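Local atomic coordinates of endoglucanase (Fervidobacterium pennivorans DSM 9078, PDB entry 6KDD), a protein that probably hydrolyses beta-glucosidic bonds in cellulose-like glucans, as a TIM-barrel glycosidase of glycosyl hydrolase family 5. Residues V24-A29 / W293-G298; V58-R63 / L96-N101; G214-N219 / G262-A267; S271-T276 / E311-A316. All coordinates share one frame; numbering follows the deposited sequence.

Overall arrangement
Contacts 1 and 2 belong to the barrel and are buried; contact 3 is a partly exposed meeting of loops, and contact 4 a mostly buried pairing of helices toward the periphery. Contact 2 joins two adjacent parallel strands by backbone bonds and branched aliphatic side chains. Contact 1, on the strand just before them, relies more on an indole, asparagine amides and waters, and meets contact 2 where Asn-25 holds Arg-59. Contact 3 uses an aromatic pair and a salt bridge, and reaches contact 1 through Ser-265 and Gly-298. Contact 4 has no hydrogen bond across it and is mainly aliphatic packing, a methyl lying over the guanidinium of Arg-272, itself bonded to Ala-263 of contact 3.

Contact 1 of 4, residues V24-A29 / W293-G298; sequences VNIGNA and WEFCAG
Asn-25 and Trp-293 meet at the C-terminal mouth of the (beta/alpha)8 barrel, where the chain leaving the first strand, 22-25, lies beside the loop that follows the last, 289-292. Asn-25 CB is 3.4 Å from Trp-293 CE3; the side chains cross at about a right angle, with amide and indole planes 58° apart. Farther along the indole, CH2 approaches Gly-27 CA, where a side chain would run into the ring. Trp-293 extends this way with CG anti to its backbone N (chi1 -175°), and beyond the cis peptide that follows it Glu-294 CG lies over one indole face. Between the two backbones, Phe-295 N donates to Asn-25 O at 3.0 Å, a bond bent to 137° at the hydrogen. Val-24 CG2 packs on Phe-295 CB at 3.9 Å, and Ala-297 CB sits 3.7 Å from Asn-28 CG. In the next shell Arg-59 NH1 binds Asn-25 OD1, while Asn-25 ND2 donates to the carbonyls of Gly-259 and Tyr-292. An alanine in place of Asn-25 would probably leave Arg-59 NH1 without this acceptor and those two carbonyls without this donor. Asn-28 ND2 is held by the carbonyl of Trp-38. One water accepts from Gly-27 N and Cys-296 N; another donates to both Asn-28 OD1 and Glu-294 OE2. A bound Tris molecule, probably from the crystallisation liquor, lies near Trp-293, consistent with a pocket at this barrel end. The loop is braced by Glu-294, whose OE1 receives Ala-297 N on its syn lone pair at 2.7 Å.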
loop_
_atom_site.group_PDB
_atom_site.type_symbol
_atom_site.label_atom_id
_atom_site.label_comp_id
_atom_site.label_asym_id
_atom_site.label_seq_id
_atom_site.Cartn_x
_atom_site.Cartn_y
_atom_site.Cartn_z
ATOM N N VAL A 24 -1.121 8.014 3.478
ATOM C CA VAL A 24 -2.178 7.245 4.103
ATOM C C VAL A 24 -2.900 6.424 3.035
ATOM O O VAL A 24 -3.140 6.865 1.919
ATOM C CB VAL A 24 -3.134 8.123 4.931
ATOM C CG1 VAL A 24 -3.889 9.135 4.069
ATOM C CG2 VAL A 24 -4.089 7.304 5.797
ATOM N N ASN A 25 -3.272 5.204 3.408
ATOM C CA ASN A 25 -4.091 4.402 2.523
ATOM C C ASN A 25 -5.555 4.826 2.641
ATOM O O ASN A 25 -6.054 4.948 3.759
ATOM C CB ASN A 25 -3.952 2.943 2.949
ATOM C CG ASN A 25 -2.664 2.334 2.452
ATOM O OD1 ASN A 25 -2.627 1.771 1.353
ATOM N ND2 ASN A 25 -1.658 2.307 3.322
ATOM N N ILE A 26 -6.268 4.898 1.508
ATOM C CA ILE A 26 -7.730 4.969 1.607
ATOM C C ILE A 26 -8.271 3.558 1.457
ATOM O O ILE A 26 -8.506 3.137 0.330
ATOM C CB ILE A 26 -8.333 5.849 0.487
ATOM C CG1 ILE A 26 -7.533 7.133 0.242
ATOM C CG2 ILE A 26 -9.840 6.070 0.707
ATOM C CD1 ILE A 26 -7.300 7.937 1.468
ATOM N N GLY A 27 -8.424 2.842 2.579
ATOM C CA GLY A 27 -8.769 1.432 2.534
ATOM C C GLY A 27 -10.260 1.196 2.805
ATOM O O GLY A 27 -11.013 2.134 3.194
ATOM N N ASN A 28 -10.676 -0.077 2.595
ATOM C CA ASN A 28 -12.072 -0.492 2.766
ATOM C C ASN A 28 -12.987 0.186 1.753
ATOM O O ASN A 28 -14.189 0.343 2.008
ATOM C CB ASN A 28 -12.586 -0.283 4.202
ATOM C CG ASN A 28 -12.054 -1.348 5.138
ATOM O OD1 ASN A 28 -10.843 -1.561 5.218
ATOM N ND2 ASN A 28 -12.932 -1.999 5.881
ATOM N N ALA A 29 -12.419 0.549 0.590
ATOM C CA ALA A 29 -13.131 1.357 -0.385
ATOM C C ALA A 29 -13.101 0.626 -1.733
ATOM O O ALA A 29 -13.910 -0.301 -1.948
ATOM C CB ALA A 29 -12.517 2.760 -0.404
ATOM N N TRP A 293 -1.999 2.444 7.394
ATOM C CA TRP A 293 -3.236 1.686 7.169
ATOM C C TRP A 293 -4.158 1.864 8.370
ATOM O O TRP A 293 -3.836 1.347 9.437
ATOM C CB TRP A 293 -2.957 0.178 7.008
ATOM C CG TRP A 293 -4.213 -0.574 6.651
ATOM C CD1 TRP A 293 -5.080 -1.225 7.499
ATOM C CD2 TRP A 293 -4.755 -0.724 5.324
ATOM N NE1 TRP A 293 -6.100 -1.806 6.767
ATOM C CE2 TRP A 293 -5.918 -1.530 5.436
ATOM C CE3 TRP A 293 -4.341 -0.299 4.048
ATOM C CZ2 TRP A 293 -6.720 -1.832 4.324
ATOM C CZ3 TRP A 293 -5.101 -0.647 2.942
ATOM C CH2 TRP A 293 -6.297 -1.371 3.086
ATOM N N GLU A 294 -5.299 2.566 8.235
ATOM C CA GLU A 294 -5.735 3.280 7.032
ATOM C C GLU A 294 -6.518 4.518 7.477
ATOM O O GLU A 294 -6.564 4.821 8.686
ATOM C CB GLU A 294 -6.496 2.379 6.050
ATOM C CG GLU A 294 -7.340 1.297 6.723
ATOM C CD GLU A 294 -8.509 1.749 7.579
ATOM O OE1 GLU A 294 -9.007 2.900 7.406
ATOM O OE2 GLU A 294 -8.936 0.937 8.422
ATOM N N PHE A 295 -7.097 5.254 6.511
ATOM C CA PHE A 295 -7.628 6.589 6.758
ATOM C C PHE A 295 -8.830 6.592 7.708
ATOM O O PHE A 295 -8.766 7.275 8.738
ATOM C CB PHE A 295 -7.994 7.258 5.433
ATOM C CG PHE A 295 -8.761 8.556 5.551
ATOM C CD1 PHE A 295 -8.186 9.658 6.193
ATOM C CD2 PHE A 295 -10.003 8.707 4.929
ATOM C CE1 PHE A 295 -8.875 10.867 6.261
ATOM C CE2 PHE A 295 -10.707 9.899 5.028
ATOM C CZ PHE A 295 -10.144 10.978 5.702
ATOM N N CYS A 296 -9.931 5.872 7.375
ATOM C CA CYS A 296 -11.144 6.040 8.177
ATOM C C CYS A 296 -11.942 4.777 8.530
ATOM O O CYS A 296 -13.097 4.914 8.977
ATOM C CB CYS A 296 -12.128 6.997 7.508
ATOM S SG CYS A 296 -12.609 6.498 5.822
ATOM N N ALA A 297 -11.385 3.579 8.410
ATOM C CA ALA A 297 -12.202 2.396 8.721
ATOM C C ALA A 297 -11.718 1.749 10.038
ATOM O O ALA A 297 -11.462 2.455 11.001
ATOM C CB ALA A 297 -12.228 1.409 7.551
ATOM N N GLY A 298 -11.560 0.414 10.087
ATOM C CA GLY A 298 -11.270 -0.273 11.341
ATOM C C GLY A 298 -9.909 0.048 11.969
ATOM O O GLY A 298 -9.670 -0.302 13.132
HETATM O O HOH W 1 -9.635 3.979 4.793
HETATM O O HOH W 2 -9.332 -1.568 7.451
#

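Contact 2 of 4, residues V58-R63 / L96-N101; sequences VRIPIR and LTVIIN
Val-58 pairs with Val-98, Arg-59 with Ile-99 and Ile-60 with Ile-100 in two neighbouring parallel strands of the barrel, 57-60 and 97-101, whose short segments run at 19° to each other. The tight part is this ladder. Val-58 N donates to Thr-97 O at 2.9 Å, Ile-99 N to Val-58 O, and Ile-60 N to Ile-99 O at 2.7 Å, so that Ile-99 bonds through both N and O to the residues on either side of Arg-59. On the face carrying the valines, Val-58 CG2 and Val-98 CG2 lie side by side, 4.1 Å apart, and Val-58 CG1 meets Leu-96 CD1 at 4.0 Å. Val-98 also turns CG1, anti to its backbone N (chi1 -177°), toward Ile-60 CG1.

No part of this buried contact faces solvent, but it is looser past Ile-60, where the backbones draw apart and a side chain takes over: Asn-101 OD1 accepts from Ile-62 N at 3.0 Å, with the donor tilted 22° from the amide plane. Ile-62 CD1 bridges back to Ile-100 CG2 at 4.0 Å. The opposite face carries Arg-59 as well as Ile-99, and here polar groups meet. Asn-101 ND2 stands over one face of the Arg-59 guanidinium, 3.3 Å from NH2, but both are donors and form no bond; the guanidinium is instead held by salt bridges to Glu-140 and Glu-260.

The pair frames a beta-alpha-beta crossover. Its connecting helix, 78-93, covers Ile-62, Val-98 and Ile-100, helix 45-53 covers Val-58 and Leu-96, and strand 137-140 flanks the other side of 97-101.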
loop_
_atom_site.group_PDB
_atom_site.type_symbol
_atom_site.label_atom_id
_atom_site.label_comp_id
_atom_site.label_asym_id
_atom_site.label_seq_id
_atom_site.Cartn_x
_atom_site.Cartn_y
_atom_site.Cartn_z
ATOM N N VAL A 58 -1.329 9.727 -0.972
ATOM C CA VAL A 58 -2.367 8.739 -0.685
ATOM C C VAL A 58 -2.119 7.497 -1.521
ATOM O O VAL A 58 -1.673 7.551 -2.677
ATOM C CB VAL A 58 -3.773 9.299 -1.010
ATOM C CG1 VAL A 58 -4.288 10.282 0.053
ATOM C CG2 VAL A 58 -3.876 9.852 -2.433
ATOM N N ARG A 59 -2.448 6.352 -0.925
ATOM C CA ARG A 59 -2.336 5.100 -1.649
ATOM C C ARG A 59 -3.753 4.550 -1.772
ATOM O O ARG A 59 -4.539 4.575 -0.812
ATOM C CB ARG A 59 -1.461 4.091 -0.883
ATOM C CG ARG A 59 -1.451 2.707 -1.538
ATOM C CD ARG A 59 -0.371 1.827 -0.914
ATOM N NE ARG A 59 -0.277 0.455 -1.459
ATOM C CZ ARG A 59 -0.766 -0.667 -0.926
ATOM N NH1 ARG A 59 -1.531 -0.623 0.152
ATOM N NH2 ARG A 59 -0.498 -1.853 -1.494
ATOM N N ILE A 60 -4.105 4.143 -2.987
ATOM C CA ILE A 60 -5.491 3.812 -3.306
ATOM C C ILE A 60 -5.543 2.355 -3.738
ATOM O O ILE A 60 -5.267 2.036 -4.889
ATOM C CB ILE A 60 -6.075 4.709 -4.416
ATOM C CG1 ILE A 60 -5.846 6.210 -4.161
ATOM C CG2 ILE A 60 -7.583 4.403 -4.637
ATOM C CD1 ILE A 60 -6.666 6.713 -3.006
ATOM N N PRO A 61 -5.895 1.434 -2.831
ATOM C CA PRO A 61 -6.136 0.046 -3.213
ATOM C C PRO A 61 -7.330 -0.100 -4.139
ATOM O O PRO A 61 -8.410 0.471 -3.891
ATOM C CB PRO A 61 -6.517 -0.626 -1.888
ATOM C CG PRO A 61 -5.824 0.277 -0.830
ATOM C CD PRO A 61 -5.991 1.678 -1.391
ATOM N N ILE A 62 -7.161 -0.931 -5.189
ATOM C CA ILE A 62 -8.208 -1.029 -6.197
ATOM C C ILE A 62 -8.251 -2.479 -6.707
ATOM O O ILE A 62 -7.251 -2.972 -7.244
ATOM C CB ILE A 62 -7.886 -0.090 -7.387
ATOM C CG1 ILE A 62 -7.849 1.399 -7.018
ATOM C CG2 ILE A 62 -8.883 -0.289 -8.526
ATOM C CD1 ILE A 62 -7.330 2.216 -8.207
ATOM N N ARG A 63 -9.460 -3.033 -6.648
ATOM C CA ARG A 63 -9.755 -4.404 -7.073
ATOM C C ARG A 63 -10.249 -4.374 -8.524
ATOM O O ARG A 63 -11.426 -4.597 -8.805
ATOM C CB ARG A 63 -10.806 -5.036 -6.162
ATOM C CG ARG A 63 -10.887 -6.548 -6.371
ATOM C CD ARG A 63 -12.113 -7.094 -5.715
ATOM N NE ARG A 63 -11.945 -7.104 -4.259
ATOM C CZ ARG A 63 -12.326 -8.086 -3.450
ATOM N NH1 ARG A 63 -12.858 -9.185 -3.964
ATOM N NH2 ARG A 63 -12.181 -7.960 -2.137
ATOM N N LEU A 96 -1.591 16.052 -3.874
ATOM C CA LEU A 96 -1.096 14.845 -3.211
ATOM C C LEU A 96 -0.451 13.957 -4.267
ATOM O O LEU A 96 -0.884 13.946 -5.411
ATOM C CB LEU A 96 -2.285 14.086 -2.576
ATOM C CG LEU A 96 -2.940 14.739 -1.359
ATOM C CD1 LEU A 96 -4.312 14.071 -1.100
ATOM C CD2 LEU A 96 -2.054 14.567 -0.117
ATOM N N THR A 97 0.646 13.283 -3.901
ATOM C CA THR A 97 1.159 12.168 -4.662
ATOM C C THR A 97 0.167 11.008 -4.537
ATOM O O THR A 97 -0.453 10.809 -3.483
ATOM C CB THR A 97 2.552 11.775 -4.153
ATOM O OG1 THR A 97 3.431 12.907 -4.300
ATOM C CG2 THR A 97 3.082 10.520 -4.825
ATOM N N VAL A 98 -0.031 10.300 -5.637
ATOM C CA VAL A 98 -1.059 9.259 -5.675
ATOM C C VAL A 98 -0.433 7.947 -6.132
ATOM O O VAL A 98 0.234 7.891 -7.162
ATOM C CB VAL A 98 -2.258 9.601 -6.581
ATOM C CG1 VAL A 98 -3.314 8.495 -6.497
ATOM C CG2 VAL A 98 -2.875 10.930 -6.256
ATOM N N ILE A 99 -0.711 6.884 -5.389
ATOM C CA ILE A 99 -0.306 5.553 -5.780
ATOM C C ILE A 99 -1.577 4.742 -6.007
ATOM O O ILE A 99 -2.425 4.630 -5.101
ATOM C CB ILE A 99 0.554 4.885 -4.693
ATOM C CG1 ILE A 99 1.844 5.665 -4.464
ATOM C CG2 ILE A 99 0.782 3.421 -5.105
ATOM C CD1 ILE A 99 2.420 5.576 -3.058
ATOM N N ILE A 100 -1.681 4.183 -7.216
ATOM C CA ILE A 100 -2.756 3.247 -7.520
ATOM C C ILE A 100 -2.144 1.858 -7.724
ATOM O O ILE A 100 -1.072 1.701 -8.328
ATOM C CB ILE A 100 -3.586 3.685 -8.748
ATOM C CG1 ILE A 100 -2.717 3.893 -9.998
ATOM C CG2 ILE A 100 -4.396 4.944 -8.424
ATOM C CD1 ILE A 100 -3.545 3.987 -11.283
ATOM N N ASN A 101 -2.871 0.847 -7.249
ATOM C CA ASN A 101 -2.374 -0.510 -7.374
ATOM C C ASN A 101 -3.437 -1.405 -8.014
ATOM O O ASN A 101 -4.510 -0.949 -8.434
ATOM C CB ASN A 101 -1.911 -1.049 -6.013
ATOM C CG ASN A 101 -3.070 -1.401 -5.106
ATOM O OD1 ASN A 101 -4.217 -1.534 -5.546
ATOM N ND2 ASN A 101 -2.768 -1.563 -3.824
#

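Contact 3 of 4, residues G214-N219 / G262-A267; sequences GAEWVN and GAYSKA
Two type I turns, Ala-215 to Val-218 and Tyr-264 to Ala-267, are brought together with Gly-214 and Lys-266 nearest in backbone, their CA atoms 6.0 Å apart. Gly-214 has positive phi (74°), and a side chain on it would collide with Lys-266 CD. The centre of the contact is Tyr-264. Trp-217 meets it tip to tip in a T-shaped stack, with its CH2 edge over the centre of the tyrosine ring; the six-membered rings have centroids 4.9 Å apart and planes at 83°. Ala-215 CB lies against a face of the indole. Lys-266, extended beyond CG, carries NZ to a double grip: Gly-214 O at 3.2 Å, met on a lone pair, and Glu-216 OE1 at 2.9 Å, a salt bridge made from above the carboxylate plane. Tyr-264 OH adds a weak hydrogen bond to the same OE1, at 3.3 Å. Trp-217 NE1 binds a Tris molecule, probably from the crystallisation liquor, which may mark a pocket beside the stack. These loops follow helix 208-211 and barrel strand 256-261; Phe-299 packs on both aromatic rings, and Phe-210 of helix 208-211 touches Ala-263 and Ala-267.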
loop_
_atom_site.group_PDB
_atom_site.type_symbol
_atom_site.label_atom_id
_atom_site.label_comp_id
_atom_site.label_asym_id
_atom_site.label_seq_id
_atom_site.Cartn_x
_atom_site.Cartn_y
_atom_site.Cartn_z
ATOM N N GLY A 214 -8.180 -9.672 17.534
ATOM C CA GLY A 214 -9.601 -9.491 17.267
ATOM C C GLY A 214 -9.964 -9.396 15.779
ATOM O O GLY A 214 -11.132 -9.177 15.454
ATOM N N ALA A 215 -9.014 -9.587 14.853
ATOM C CA ALA A 215 -9.332 -9.362 13.439
ATOM C C ALA A 215 -10.075 -10.571 12.861
ATOM O O ALA A 215 -9.515 -11.659 12.771
ATOM C CB ALA A 215 -8.064 -9.101 12.662
ATOM N N GLU A 216 -11.312 -10.349 12.405
ATOM C CA GLU A 216 -12.248 -11.424 12.092
ATOM C C GLU A 216 -11.774 -12.171 10.845
ATOM O O GLU A 216 -11.978 -13.380 10.715
ATOM C CB GLU A 216 -13.652 -10.845 11.896
ATOM C CG GLU A 216 -14.152 -10.019 13.086
ATOM C CD GLU A 216 -13.635 -8.587 13.268
ATOM O OE1 GLU A 216 -14.286 -7.804 13.995
ATOM O OE2 GLU A 216 -12.583 -8.245 12.699
ATOM N N TRP A 217 -11.103 -11.425 9.959
ATOM C CA TRP A 217 -10.703 -11.878 8.636
ATOM C C TRP A 217 -9.445 -12.750 8.684
ATOM O O TRP A 217 -8.974 -13.179 7.640
ATOM C CB TRP A 217 -10.535 -10.657 7.703
ATOM C CG TRP A 217 -9.467 -9.678 8.099
ATOM C CD1 TRP A 217 -8.188 -9.642 7.621
ATOM C CD2 TRP A 217 -9.573 -8.583 9.041
ATOM N NE1 TRP A 217 -7.490 -8.610 8.198
ATOM C CE2 TRP A 217 -8.314 -7.943 9.069
ATOM C CE3 TRP A 217 -10.590 -8.082 9.868
ATOM C CZ2 TRP A 217 -8.065 -6.837 9.878
ATOM C CZ3 TRP A 217 -10.343 -6.995 10.682
ATOM C CH2 TRP A 217 -9.088 -6.375 10.678
ATOM N N VAL A 218 -8.857 -12.946 9.873
ATOM C CA VAL A 218 -7.670 -13.775 10.022
ATOM C C VAL A 218 -8.104 -15.057 10.739
ATOM O O VAL A 218 -8.906 -14.980 11.672
ATOM C CB VAL A 218 -6.566 -13.049 10.820
ATOM C CG1 VAL A 218 -5.302 -13.889 10.939
ATOM C CG2 VAL A 218 -6.221 -11.697 10.226
ATOM N N ASN A 219 -7.544 -16.205 10.317
ATOM C CA ASN A 219 -7.968 -17.520 10.795
ATOM C C ASN A 219 -6.783 -18.302 11.346
ATOM O O ASN A 219 -5.933 -18.782 10.591
ATOM C CB ASN A 219 -8.679 -18.362 9.730
ATOM C CG ASN A 219 -10.175 -18.133 9.706
ATOM O OD1 ASN A 219 -10.745 -17.645 10.679
ATOM N ND2 ASN A 219 -10.825 -18.487 8.610
ATOM N N GLY A 262 -0.187 -0.510 10.640
ATOM C CA GLY A 262 -1.248 -0.029 11.513
ATOM C C GLY A 262 -1.691 -1.165 12.436
ATOM O O GLY A 262 -1.354 -2.311 12.168
ATOM N N ALA A 263 -2.407 -0.794 13.503
ATOM C CA ALA A 263 -2.868 -1.711 14.520
ATOM C C ALA A 263 -4.369 -1.557 14.571
ATOM O O ALA A 263 -4.875 -0.445 14.557
ATOM C CB ALA A 263 -2.260 -1.377 15.866
ATOM N N TYR A 264 -5.059 -2.688 14.576
ATOM C CA TYR A 264 -6.501 -2.698 14.558
ATOM C C TYR A 264 -7.077 -2.050 15.816
ATOM O O TYR A 264 -6.499 -2.188 16.888
ATOM C CB TYR A 264 -6.908 -4.168 14.486
ATOM C CG TYR A 264 -8.350 -4.431 14.179
ATOM C CD1 TYR A 264 -9.062 -3.623 13.304
ATOM C CD2 TYR A 264 -8.999 -5.516 14.751
ATOM C CE1 TYR A 264 -10.384 -3.900 12.973
ATOM C CE2 TYR A 264 -10.321 -5.801 14.432
ATOM C CZ TYR A 264 -11.017 -4.993 13.549
ATOM O OH TYR A 264 -12.326 -5.270 13.261
ATOM N N SER A 265 -8.270 -1.448 15.693
ATOM C CA SER A 265 -8.868 -0.664 16.762
ATOM C C SER A 265 -9.378 -1.528 17.913
ATOM O O SER A 265 -9.829 -0.980 18.906
ATOM C CB SER A 265 -9.959 0.277 16.255
ATOM O OG SER A 265 -11.016 -0.406 15.587
ATOM N N LYS A 266 -9.331 -2.859 17.776
ATOM C CA LYS A 266 -9.612 -3.698 18.934
ATOM C C LYS A 266 -8.439 -3.707 19.909
ATOM O O LYS A 266 -8.616 -4.103 21.069
ATOM C CB LYS A 266 -10.024 -5.101 18.492
ATOM C CG LYS A 266 -11.440 -5.125 17.962
ATOM C CD LYS A 266 -11.860 -6.503 17.546
ATOM C CE LYS A 266 -13.329 -6.551 17.191
ATOM N NZ LYS A 266 -13.690 -7.943 16.843
ATOM N N ALA A 267 -7.241 -3.318 19.432
ATOM C CA ALA A 267 -6.140 -3.004 20.334
ATOM C C ALA A 267 -6.480 -1.771 21.178
ATOM O O ALA A 267 -7.172 -0.870 20.726
ATOM C CB ALA A 267 -4.829 -2.885 19.576
#

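Contact 4 of 4, residues S271-T276 / E311-A316; sequences SRVKWT and EPLATA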
loop_
_atom_site.group_PDB
_atom_site.type_symbol
_atom_site.label_atom_id
_atom_site.label_comp_id
_atom_site.label_asym_id
_atom_site.label_seq_id
_atom_site.Cartn_x
_atom_site.Cartn_y
_atom_site.Cartn_z
ATOM N N SER A 271 -1.628 1.632 23.438
ATOM C CA SER A 271 -0.695 0.760 22.749
ATOM C C SER A 271 -0.608 1.136 21.259
ATOM O O SER A 271 0.476 1.121 20.659
ATOM C CB SER A 271 -1.152 -0.688 22.898
ATOM O OG SER A 271 -1.007 -1.185 24.238
ATOM N N ARG A 272 -1.785 1.328 20.642
ATOM C CA ARG A 272 -1.805 1.653 19.211
ATOM C C ARG A 272 -0.948 2.904 18.959
ATOM O O ARG A 272 -0.080 2.909 18.096
ATOM C CB ARG A 272 -3.240 1.871 18.759
ATOM C CG ARG A 272 -4.083 0.596 18.828
ATOM C CD ARG A 272 -5.484 0.804 18.298
ATOM N NE ARG A 272 -5.517 1.083 16.854
ATOM C CZ ARG A 272 -6.381 1.929 16.310
ATOM N NH1 ARG A 272 -7.230 2.585 17.088
ATOM N NH2 ARG A 272 -6.400 2.127 14.998
ATOM N N VAL A 273 -1.214 3.962 19.728
ATOM C CA VAL A 273 -0.459 5.209 19.614
ATOM C C VAL A 273 1.039 4.961 19.710
ATOM O O VAL A 273 1.783 5.386 18.827
ATOM C CB VAL A 273 -0.949 6.275 20.613
ATOM C CG1 VAL A 273 -0.067 7.515 20.597
ATOM C CG2 VAL A 273 -2.386 6.627 20.319
ATOM N N LYS A 274 1.506 4.245 20.766
ATOM C CA LYS A 274 2.942 4.039 20.899
ATOM C C LYS A 274 3.522 3.208 19.764
ATOM O O LYS A 274 4.581 3.535 19.249
ATOM C CB LYS A 274 3.301 3.355 22.229
ATOM C CG LYS A 274 2.948 4.178 23.461
ATOM C CD LYS A 274 3.208 3.358 24.711
ATOM C CE LYS A 274 2.344 3.767 25.877
ATOM N NZ LYS A 274 2.154 2.617 26.795
ATOM N N TRP A 275 2.852 2.105 19.392
ATOM C CA TRP A 275 3.355 1.282 18.306
ATOM C C TRP A 275 3.473 2.119 17.025
ATOM O O TRP A 275 4.445 2.000 16.277
ATOM C CB TRP A 275 2.403 0.086 18.082
ATOM C CG TRP A 275 2.877 -0.906 17.050
ATOM C CD1 TRP A 275 3.643 -2.028 17.244
ATOM C CD2 TRP A 275 2.532 -0.912 15.651
ATOM N NE1 TRP A 275 3.855 -2.696 16.065
ATOM C CE2 TRP A 275 3.189 -2.022 15.064
ATOM C CE3 TRP A 275 1.768 -0.049 14.841
ATOM C CZ2 TRP A 275 3.063 -2.323 13.708
ATOM C CZ3 TRP A 275 1.701 -0.329 13.484
ATOM C CH2 TRP A 275 2.303 -1.471 12.942
ATOM N N THR A 276 2.405 2.834 16.709
ATOM C CA THR A 276 2.328 3.571 15.434
ATOM C C THR A 276 3.416 4.648 15.367
ATOM O O THR A 276 4.134 4.776 14.378
ATOM C CB THR A 276 0.927 4.179 15.262
ATOM O OG1 THR A 276 -0.030 3.121 15.237
ATOM C CG2 THR A 276 0.745 4.977 13.980
ATOM N N GLU A 311 -7.114 11.534 17.751
ATOM C CA GLU A 311 -5.872 12.036 18.318
ATOM C C GLU A 311 -5.680 11.341 19.664
ATOM O O GLU A 311 -6.667 11.023 20.308
ATOM C CB GLU A 311 -5.954 13.571 18.463
ATOM C CG GLU A 311 -5.964 14.299 17.121
ATOM C CD GLU A 311 -4.625 14.237 16.374
ATOM O OE1 GLU A 311 -3.672 13.652 16.901
ATOM O OE2 GLU A 311 -4.499 14.844 15.278
ATOM N N PRO A 312 -4.444 11.038 20.112
ATOM C CA PRO A 312 -3.247 11.392 19.362
ATOM C C PRO A 312 -2.784 10.394 18.285
ATOM O O PRO A 312 -1.685 10.528 17.773
ATOM C CB PRO A 312 -2.220 11.585 20.489
ATOM C CG PRO A 312 -2.629 10.565 21.541
ATOM C CD PRO A 312 -4.132 10.377 21.402
ATOM N N LEU A 313 -3.636 9.460 17.854
ATOM C CA LEU A 313 -3.134 8.508 16.869
ATOM C C LEU A 313 -2.754 9.206 15.545
ATOM O O LEU A 313 -1.774 8.827 14.924
ATOM C CB LEU A 313 -4.173 7.407 16.650
ATOM C CG LEU A 313 -3.737 6.211 15.788
ATOM C CD1 LEU A 313 -2.605 5.401 16.399
ATOM C CD2 LEU A 313 -4.946 5.327 15.534
ATOM N N ALA A 314 -3.543 10.183 15.103
ATOM C CA ALA A 314 -3.225 10.868 13.856
ATOM C C ALA A 314 -1.847 11.509 13.952
ATOM O O ALA A 314 -1.058 11.417 13.016
ATOM C CB ALA A 314 -4.306 11.863 13.492
ATOM N N THR A 315 -1.533 12.130 15.108
ATOM C CA THR A 315 -0.226 12.756 15.308
ATOM C C THR A 315 0.901 11.739 15.295
ATOM O O THR A 315 1.986 12.011 14.792
ATOM C CB THR A 315 -0.153 13.565 16.617
ATOM O OG1 THR A 315 -1.207 14.521 16.543
ATOM C CG2 THR A 315 1.169 14.294 16.741
ATOM N N ALA A 316 0.645 10.549 15.860
ATOM C CA ALA A 316 1.575 9.428 15.784
ATOM C C ALA A 316 1.938 9.145 14.319
ATOM O O ALA A 316 3.079 8.807 13.982
ATOM C CB ALA A 316 0.933 8.188 16.414
#
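Leu-313 reaches between Arg-272 and Thr-276, packing the first turn of helix 313-318 on helix 269-285. Its CG is anti to the backbone N (chi1 -172°), and the two methyls divide the work: CD1 lies 3.6 Å from Thr-276 OG1, while CD2 sits over one face of the Arg-272 guanidinium, 3.6 Å from NH2. Arg-272 NE is bonded to the carbonyl of Ala-263. Thr-276 turns OG1 back to its own helix, donating to Arg-272 O at 2.9 Å from above the carbonyl plane, and presents CG2 to Ala-316 CB at 4.0 Å. An alanine in place of Thr-276 would probably leave a gap beside Leu-313 and Ala-316 and cost Arg-272 O its second donor. The side chains of Val-273 and Pro-312 cross at about a right angle, CG1 to CG 4.1 Å, and Val-273 CG2 packs against Leu-313 CD1. Pro-312, after a cis peptide, is the N-cap; before it, Glu-311 OE1 receives Thr-315 N and OG1 from opposite faces of its carboxylate, tying down the helix start. Strand 289-292 lies beneath the packing, where Tyr-292 touches Arg-272, Thr-276 and Leu-313, and Arg-53 of helix 45-53 meets the far side of the short helix.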